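Local coordinates for hypothetical 30.2 KD protein c25g10.02 IN chromosome I (Schizosaccharomyces pombe, PDB 1KCF) that resolves four-way Holliday junctions by magnesium-dependent endonucleolytic cleavage at the point of strand exchange, working as a homodimer that seems important for maintaining mitochondrial DNA, at residues S40-I45 and V113-R118; Y54-Q59 and I67-V72. All coordinates share one frame; numbering follows the deposited sequence.

How the interactions relate
Following the chain from the N terminus, strand 42-47 is laid down first, and strand 52-59 turns back beside it. Interaction 2 closes the shorter loop, where 67-72 returns along 54-59 as the second arm of a hairpin. The chain then runs through helix 91-109 before interaction 1 closes the longer loop, placing 113-118 parallel to 40-45 on the other edge of the first strand. Interaction 2 is therefore nested within interaction 1. The two meet directly, with Val42 N 2.7 Å from Ala57 O and Gly44 N equally near Cys55 O, so four consecutive strands of the mixed RNase H-like sheet are tied together.

Interaction 1. Residues S40-I45 and V113-R118; sequences SRVLGI and VILMER
Two parallel strands, 42-45 and 113-118, lie side by side in the interior of the RNase H-like sheet characteristic of the RuvC resolvase family. Their backbones are joined by alternating bonds: Leu43 N gives a nearly straight one to Val113 O (2.8 Å, 173°), in the carbonyl plane, whereas Leu115 N reaches Leu43 O from above that carbonyl's plane. Ile45 N then meets Leu115 O at 2.7 Å, almost along the C=O axis, and the bond from Val113 N to Arg41 O is weak. On one face, the Val42 and Leu115 side chains cross obliquely, Val42 CG1 (anti to the backbone N, chi1 -180°) touching Leu115 CD1 at 3.7 Å; Trp238 of helix 224-253 packs on both residues. On the other face Ile45 and Ile114 point the same way, with CD1 of the first 4.0 Å from CG2 of the second. Farther out, Arg41 NE and NH2 bond to the carbonyls of Asn110 and Phe109. At the C-terminal end, the Glu117 side chain lies about 5 Å from those of Asp46 and Asp230, the Mg2+-binding residues, while Thr171 OG1 bonds to Glu117 OE2. The backbone of Glu117 is held by its N, bonded to Ile45 O at 3.0 Å.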
ATOM      1  N   SER A  40     -17.149  -4.703  20.311  1.00 42.05           N
ATOM      2  CA  SER A  40     -16.986  -3.478  21.074  1.00 43.85           C
ATOM      3  C   SER A  40     -15.802  -2.738  20.457  1.00 42.94           C
ATOM      4  O   SER A  40     -14.890  -3.361  19.915  1.00 40.76           O
ATOM      5  CB  SER A  40     -16.710  -3.778  22.556  1.00 46.86           C
ATOM      6  OG  SER A  40     -15.495  -4.494  22.727  1.00 54.92           O
ATOM      7  N   ARG A  41     -15.828  -1.413  20.532  1.00 43.13           N
ATOM      8  CA  ARG A  41     -14.762  -0.588  19.977  1.00 43.37           C
ATOM      9  C   ARG A  41     -14.469  -0.987  18.529  1.00 42.69           C
ATOM     10  O   ARG A  41     -13.347  -1.337  18.169  1.00 42.46           O
ATOM     11  CB  ARG A  41     -13.501  -0.709  20.838  1.00 44.59           C
ATOM     12  CG  ARG A  41     -13.733  -0.397  22.317  1.00 47.34           C
ATOM     13  CD  ARG A  41     -12.423  -0.331  23.095  1.00 50.05           C
ATOM     14  NE  ARG A  41     -11.700   0.918  22.856  1.00 54.81           N
ATOM     15  CZ  ARG A  41     -12.064   2.099  23.351  1.00 56.49           C
ATOM     16  NH1 ARG A  41     -13.142   2.198  24.117  1.00 58.84           N
ATOM     17  NH2 ARG A  41     -11.354   3.185  23.080  1.00 56.65           N
ATOM     18  N   VAL A  42     -15.509  -0.937  17.708  1.00 41.09           N
ATOM     19  CA  VAL A  42     -15.408  -1.277  16.301  1.00 38.91           C
ATOM     20  C   VAL A  42     -15.214   0.006  15.494  1.00 40.27           C
ATOM     21  O   VAL A  42     -16.063   0.900  15.516  1.00 38.82           O
ATOM     22  CB  VAL A  42     -16.686  -1.990  15.825  1.00 38.22           C
ATOM     23  CG1 VAL A  42     -16.568  -2.349  14.353  1.00 36.31           C
ATOM     24  CG2 VAL A  42     -16.919  -3.245  16.668  1.00 36.33           C
ATOM     25  N   LEU A  43     -14.089   0.099  14.796  1.00 39.65           N
ATOM     26  CA  LEU A  43     -13.802   1.279  13.985  1.00 39.92           C
ATOM     27  C   LEU A  43     -14.021   1.010  12.496  1.00 39.78           C
ATOM     28  O   LEU A  43     -13.223   0.327  11.853  1.00 38.93           O
ATOM     29  CB  LEU A  43     -12.361   1.746  14.212  1.00 38.43           C
ATOM     30  CG  LEU A  43     -11.946   2.979  13.400  1.00 39.24           C
ATOM     31  CD1 LEU A  43     -12.740   4.197  13.858  1.00 37.13           C
ATOM     32  CD2 LEU A  43     -10.451   3.227  13.565  1.00 39.08           C
ATOM     33  N   GLY A  44     -15.116   1.541  11.962  1.00 39.39           N
ATOM     34  CA  GLY A  44     -15.413   1.369  10.552  1.00 40.47           C
ATOM     35  C   GLY A  44     -14.798   2.505   9.758  1.00 41.68           C
ATOM     36  O   GLY A  44     -15.015   3.673  10.076  1.00 43.29           O
ATOM     37  N   ILE A  45     -14.033   2.169   8.724  1.00 43.57           N
ATOM     38  CA  ILE A  45     -13.379   3.182   7.907  1.00 44.90           C
ATOM     39  C   ILE A  45     -13.693   3.111   6.417  1.00 44.73           C
ATOM     40  O   ILE A  45     -13.611   2.053   5.792  1.00 43.95           O
ATOM     41  CB  ILE A  45     -11.852   3.114   8.070  1.00 47.08           C
ATOM     42  CG1 ILE A  45     -11.470   3.441   9.512  1.00 46.10           C
ATOM     43  CG2 ILE A  45     -11.183   4.083   7.105  1.00 50.36           C
ATOM     44  CD1 ILE A  45      -9.997   3.280   9.800  1.00 49.79           C
ATOM     45  N   VAL A 113     -11.331  -3.688  16.826  1.00 41.21           N
ATOM     46  CA  VAL A 113     -11.548  -4.121  15.457  1.00 39.33           C
ATOM     47  C   VAL A 113     -11.564  -2.922  14.520  1.00 39.18           C
ATOM     48  O   VAL A 113     -12.087  -1.861  14.854  1.00 37.85           O
ATOM     49  CB  VAL A 113     -12.899  -4.866  15.304  1.00 41.16           C
ATOM     50  CG1 VAL A 113     -13.097  -5.292  13.850  1.00 38.66           C
ATOM     51  CG2 VAL A 113     -12.936  -6.084  16.221  1.00 41.32           C
ATOM     52  N   ILE A 114     -10.966  -3.098  13.349  1.00 38.68           N
ATOM     53  CA  ILE A 114     -10.933  -2.050  12.344  1.00 40.11           C
ATOM     54  C   ILE A 114     -11.474  -2.636  11.057  1.00 36.85           C
ATOM     55  O   ILE A 114     -10.939  -3.617  10.544  1.00 36.03           O
ATOM     56  CB  ILE A 114      -9.505  -1.533  12.087  1.00 42.16           C
ATOM     57  CG1 ILE A 114      -8.958  -0.879  13.354  1.00 41.17           C
ATOM     58  CG2 ILE A 114      -9.515  -0.524  10.940  1.00 42.04           C
ATOM     59  CD1 ILE A 114      -7.504  -0.497  13.251  1.00 44.90           C
ATOM     60  N   LEU A 115     -12.545  -2.032  10.557  1.00 37.57           N
ATOM     61  CA  LEU A 115     -13.192  -2.458   9.324  1.00 37.68           C
ATOM     62  C   LEU A 115     -12.807  -1.484   8.218  1.00 41.54           C
ATOM     63  O   LEU A 115     -13.002  -0.270   8.342  1.00 40.93           O
ATOM     64  CB  LEU A 115     -14.706  -2.461   9.504  1.00 36.96           C
ATOM     65  CG  LEU A 115     -15.227  -3.197  10.744  1.00 36.05           C
ATOM     66  CD1 LEU A 115     -16.735  -3.095  10.764  1.00 31.75           C
ATOM     67  CD2 LEU A 115     -14.781  -4.653  10.731  1.00 32.33           C
ATOM     68  N   MET A 116     -12.266  -2.018   7.133  1.00 42.64           N
ATOM     69  CA  MET A 116     -11.833  -1.179   6.032  1.00 45.08           C
ATOM     70  C   MET A 116     -12.576  -1.479   4.739  1.00 43.86           C
ATOM     71  O   MET A 116     -12.728  -2.629   4.331  1.00 43.85           O
ATOM     72  CB  MET A 116     -10.330  -1.351   5.826  1.00 49.13           C
ATOM     73  CG  MET A 116      -9.630  -0.154   5.205  1.00 55.08           C
ATOM     74  SD  MET A 116      -7.845  -0.436   5.099  1.00 61.02           S
ATOM     75  CE  MET A 116      -7.351  -0.030   6.771  1.00 58.95           C
ATOM     76  N   GLU A 117     -13.043  -0.418   4.101  1.00 41.88           N
ATOM     77  CA  GLU A 117     -13.764  -0.524   2.850  1.00 42.43           C
ATOM     78  C   GLU A 117     -13.423   0.736   2.076  1.00 41.24           C
ATOM     79  O   GLU A 117     -13.165   1.775   2.670  1.00 41.89           O
ATOM     80  CB  GLU A 117     -15.260  -0.600   3.145  1.00 43.04           C
ATOM     81  CG  GLU A 117     -16.146  -0.872   1.968  1.00 46.11           C
ATOM     82  CD  GLU A 117     -17.539  -1.302   2.398  1.00 47.41           C
ATOM     83  OE1 GLU A 117     -18.521  -0.767   1.845  1.00 48.34           O
ATOM     84  OE2 GLU A 117     -17.653  -2.176   3.286  1.00 48.02           O
ATOM     85  N   ARG A 118     -13.380   0.646   0.757  1.00 43.91           N
ATOM     86  CA  ARG A 118     -13.077   1.825  -0.048  1.00 46.52           C
ATOM     87  C   ARG A 118     -14.325   2.685  -0.118  1.00 44.84           C
ATOM     88  O   ARG A 118     -15.440   2.168  -0.179  1.00 44.15           O
ATOM     89  CB  ARG A 118     -12.672   1.435  -1.472  1.00 49.45           C
ATOM     90  CG  ARG A 118     -11.287   0.840  -1.617  1.00 53.61           C
ATOM     91  CD  ARG A 118     -11.030   0.456  -3.073  1.00 56.47           C
ATOM     92  NE  ARG A 118      -9.677  -0.051  -3.284  1.00 61.26           N
ATOM     93  CZ  ARG A 118      -9.209  -1.185  -2.770  1.00 63.45           C
ATOM     94  NH1 ARG A 118      -9.987  -1.946  -2.009  1.00 63.41           N
ATOM     95  NH2 ARG A 118      -7.956  -1.551  -3.011  1.00 65.22           N
TER

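Interaction 2. Residues Y54-Q59 and I67-V72; sequences YCFASQ and IHNWSV
With CG anti to its carbonyl carbon (chi1 -52°), His68 swings its imidazole across the neighbouring strand, and Ser58, whose OG is also anti to the carbonyl carbon (chi1 -61°), meets it in the ring plane. Ser58 OG and His68 NE2 share a short 2.6 Å hydrogen bond; Ser58 OG also accepts from Arg41 N. Trp70 and Cys55 both hold their gamma atoms anti to the backbone N, which sets Cys55 SG over the face of the indole, 4.1 Å from the centroid of the Trp70 five-membered ring. At that indole's edge CD1 lies near Tyr54 O, while NE1 bonds Met228 O in helix 224-253. An antiparallel hairpin frames these groups, interrupted by a classic beta bulge: Phe56 O accepts from His68 N at 2.8 Å and more loosely from Asn69 N at 3.3 Å, the latter on a lone pair. Within the bulge Phe56 N bonds Asn69 O; beyond it Tyr54 and Ser71 exchange two backbone N-H...O bonds. Tyr54 CG takes the crowded position between N and carbonyl carbon (chi1 70°), setting one ring face over the Ser71 backbone and OH 3.6 Å from Ser71 CB. A water 2.7 Å from Tyr54 OH accepts from Asn69 ND2.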
ATOM      1  N   TYR A  54     -15.218   7.730   8.956  1.00 41.45           N
ATOM      2  CA  TYR A  54     -15.062   6.688   9.962  1.00 40.39           C
ATOM      3  C   TYR A  54     -16.215   6.728  10.954  1.00 40.46           C
ATOM      4  O   TYR A  54     -16.828   7.774  11.172  1.00 40.82           O
ATOM      5  CB  TYR A  54     -13.730   6.868  10.703  1.00 39.34           C
ATOM      6  CG  TYR A  54     -13.685   8.082  11.604  1.00 41.00           C
ATOM      7  CD1 TYR A  54     -14.226   8.040  12.889  1.00 41.44           C
ATOM      8  CD2 TYR A  54     -13.120   9.283  11.166  1.00 39.64           C
ATOM      9  CE1 TYR A  54     -14.210   9.158  13.719  1.00 41.27           C
ATOM     10  CE2 TYR A  54     -13.098  10.408  11.986  1.00 41.35           C
ATOM     11  CZ  TYR A  54     -13.645  10.338  13.264  1.00 44.14           C
ATOM     12  OH  TYR A  54     -13.631  11.443  14.091  1.00 43.93           O
ATOM     13  N   CYS A  55     -16.514   5.573  11.536  1.00 40.85           N
ATOM     14  CA  CYS A  55     -17.571   5.452  12.532  1.00 40.14           C
ATOM     15  C   CYS A  55     -17.031   4.500  13.595  1.00 39.76           C
ATOM     16  O   CYS A  55     -16.689   3.353  13.297  1.00 39.85           O
ATOM     17  CB  CYS A  55     -18.849   4.881  11.904  1.00 40.35           C
ATOM     18  SG  CYS A  55     -20.325   4.910  12.989  1.00 42.28           S
ATOM     19  N   PHE A  56     -16.928   4.983  14.825  1.00 38.73           N
ATOM     20  CA  PHE A  56     -16.417   4.174  15.927  1.00 38.51           C
ATOM     21  C   PHE A  56     -17.618   3.834  16.803  1.00 39.90           C
ATOM     22  O   PHE A  56     -18.269   4.727  17.345  1.00 38.13           O
ATOM     23  CB  PHE A  56     -15.363   4.976  16.703  1.00 38.91           C
ATOM     24  CG  PHE A  56     -14.658   4.194  17.781  1.00 38.74           C
ATOM     25  CD1 PHE A  56     -14.100   2.950  17.511  1.00 37.49           C
ATOM     26  CD2 PHE A  56     -14.528   4.720  19.064  1.00 41.78           C
ATOM     27  CE1 PHE A  56     -13.424   2.237  18.499  1.00 38.54           C
ATOM     28  CE2 PHE A  56     -13.852   4.015  20.061  1.00 40.10           C
ATOM     29  CZ  PHE A  56     -13.299   2.769  19.774  1.00 40.83           C
ATOM     30  N   ALA A  57     -17.918   2.544  16.928  1.00 40.85           N
ATOM     31  CA  ALA A  57     -19.073   2.114  17.703  1.00 41.38           C
ATOM     32  C   ALA A  57     -18.881   0.814  18.479  1.00 43.11           C
ATOM     33  O   ALA A  57     -17.877   0.124  18.322  1.00 43.84           O
ATOM     34  CB  ALA A  57     -20.264   1.975  16.777  1.00 39.91           C
ATOM     35  N   SER A  58     -19.867   0.496  19.314  1.00 45.74           N
ATOM     36  CA  SER A  58     -19.860  -0.719  20.128  1.00 50.16           C
ATOM     37  C   SER A  58     -21.265  -1.317  20.150  1.00 52.34           C
ATOM     38  O   SER A  58     -22.256  -0.594  20.035  1.00 50.38           O
ATOM     39  CB  SER A  58     -19.422  -0.405  21.562  1.00 49.85           C
ATOM     40  OG  SER A  58     -18.107   0.123  21.599  1.00 51.25           O
ATOM     41  N   GLN A  59     -21.352  -2.636  20.292  1.00 56.21           N
ATOM     42  CA  GLN A  59     -22.649  -3.294  20.328  1.00 60.48           C
ATOM     43  C   GLN A  59     -23.156  -3.345  21.758  1.00 64.03           C
ATOM     44  O   GLN A  59     -22.453  -3.791  22.666  1.00 63.93           O
ATOM     45  CB  GLN A  59     -22.563  -4.708  19.758  1.00 62.08           C
ATOM     46  CG  GLN A  59     -23.922  -5.339  19.519  1.00 62.14           C
ATOM     47  CD  GLN A  59     -24.099  -5.805  18.089  1.00 64.11           C
ATOM     48  OE1 GLN A  59     -23.438  -6.746  17.644  1.00 64.96           O
ATOM     49  NE2 GLN A  59     -24.990  -5.144  17.356  1.00 65.22           N
ATOM     50  N   ILE A  67     -22.953   4.502  18.821  1.00 42.63           N
ATOM     51  CA  ILE A  67     -21.918   5.280  18.159  1.00 42.43           C
ATOM     52  C   ILE A  67     -21.175   6.177  19.147  1.00 43.34           C
ATOM     53  O   ILE A  67     -21.791   6.940  19.890  1.00 43.81           O
ATOM     54  CB  ILE A  67     -22.535   6.142  17.036  1.00 42.94           C
ATOM     55  CG1 ILE A  67     -23.084   5.222  15.936  1.00 42.71           C
ATOM     56  CG2 ILE A  67     -21.502   7.123  16.492  1.00 41.13           C
ATOM     57  CD1 ILE A  67     -23.713   5.934  14.766  1.00 42.66           C
ATOM     58  N   HIS A  68     -19.849   6.079  19.152  1.00 44.00           N
ATOM     59  CA  HIS A  68     -19.018   6.883  20.044  1.00 44.44           C
ATOM     60  C   HIS A  68     -18.468   8.105  19.310  1.00 44.22           C
ATOM     61  O   HIS A  68     -18.471   9.225  19.830  1.00 43.40           O
ATOM     62  CB  HIS A  68     -17.844   6.054  20.566  1.00 45.70           C
ATOM     63  CG  HIS A  68     -18.247   4.750  21.182  1.00 49.22           C
ATOM     64  ND1 HIS A  68     -19.103   4.667  22.256  1.00 52.07           N
ATOM     65  CD2 HIS A  68     -17.891   3.478  20.882  1.00 50.59           C
ATOM     66  CE1 HIS A  68     -19.260   3.399  22.595  1.00 52.64           C
ATOM     67  NE2 HIS A  68     -18.535   2.657  21.776  1.00 53.77           N
ATOM     68  N   ASN A  69     -17.974   7.875  18.100  1.00 42.87           N
ATOM     69  CA  ASN A  69     -17.418   8.942  17.285  1.00 43.17           C
ATOM     70  C   ASN A  69     -17.825   8.683  15.853  1.00 44.51           C
ATOM     71  O   ASN A  69     -17.921   7.531  15.425  1.00 44.99           O
ATOM     72  CB  ASN A  69     -15.901   8.984  17.408  1.00 43.31           C
ATOM     73  CG  ASN A  69     -15.447   9.242  18.825  1.00 46.99           C
ATOM     74  OD1 ASN A  69     -15.316   8.317  19.624  1.00 48.39           O
ATOM     75  ND2 ASN A  69     -15.222  10.512  19.153  1.00 46.48           N
ATOM     76  N   TRP A  70     -18.041   9.755  15.104  1.00 43.31           N
ATOM     77  CA  TRP A  70     -18.511   9.618  13.740  1.00 43.70           C
ATOM     78  C   TRP A  70     -18.188  10.886  12.974  1.00 43.46           C
ATOM     79  O   TRP A  70     -18.569  11.980  13.396  1.00 46.26           O
ATOM     80  CB  TRP A  70     -20.018   9.386  13.813  1.00 41.44           C
ATOM     81  CG  TRP A  70     -20.692   9.011  12.561  1.00 38.95           C
ATOM     82  CD1 TRP A  70     -20.127   8.454  11.455  1.00 40.08           C
ATOM     83  CD2 TRP A  70     -22.096   9.086  12.303  1.00 37.16           C
ATOM     84  NE1 TRP A  70     -21.093   8.172  10.524  1.00 37.40           N
ATOM     85  CE2 TRP A  70     -22.312   8.551  11.017  1.00 35.65           C
ATOM     86  CE3 TRP A  70     -23.195   9.554  13.038  1.00 37.26           C
ATOM     87  CZ2 TRP A  70     -23.583   8.468  10.442  1.00 34.83           C
ATOM     88  CZ3 TRP A  70     -24.466   9.470  12.467  1.00 37.90           C
ATOM     89  CH2 TRP A  70     -24.646   8.931  11.180  1.00 37.84           C
ATOM     90  N   SER A  71     -17.489  10.751  11.850  1.00 42.58           N
ATOM     91  CA  SER A  71     -17.124  11.928  11.074  1.00 43.94           C
ATOM     92  C   SER A  71     -16.566  11.631   9.683  1.00 44.22           C
ATOM     93  O   SER A  71     -16.198  10.494   9.365  1.00 45.43           O
ATOM     94  CB  SER A  71     -16.097  12.751  11.865  1.00 45.11           C
ATOM     95  OG  SER A  71     -15.782  13.968  11.216  1.00 45.99           O
ATOM     96  N   VAL A  72     -16.523  12.676   8.860  1.00 42.60           N
ATOM     97  CA  VAL A  72     -15.983  12.611   7.508  1.00 44.97           C
ATOM     98  C   VAL A  72     -14.982  13.757   7.435  1.00 46.56           C
ATOM     99  O   VAL A  72     -15.314  14.901   7.746  1.00 48.15           O
ATOM    100  CB  VAL A  72     -17.073  12.805   6.440  1.00 45.30           C
ATOM    101  CG1 VAL A  72     -16.438  12.988   5.080  1.00 44.90           C
ATOM    102  CG2 VAL A  72     -17.986  11.594   6.416  1.00 49.34           C
TER
HETATM  103  O   HOH W   1     -14.826  12.209  16.384  1.00 57.43           O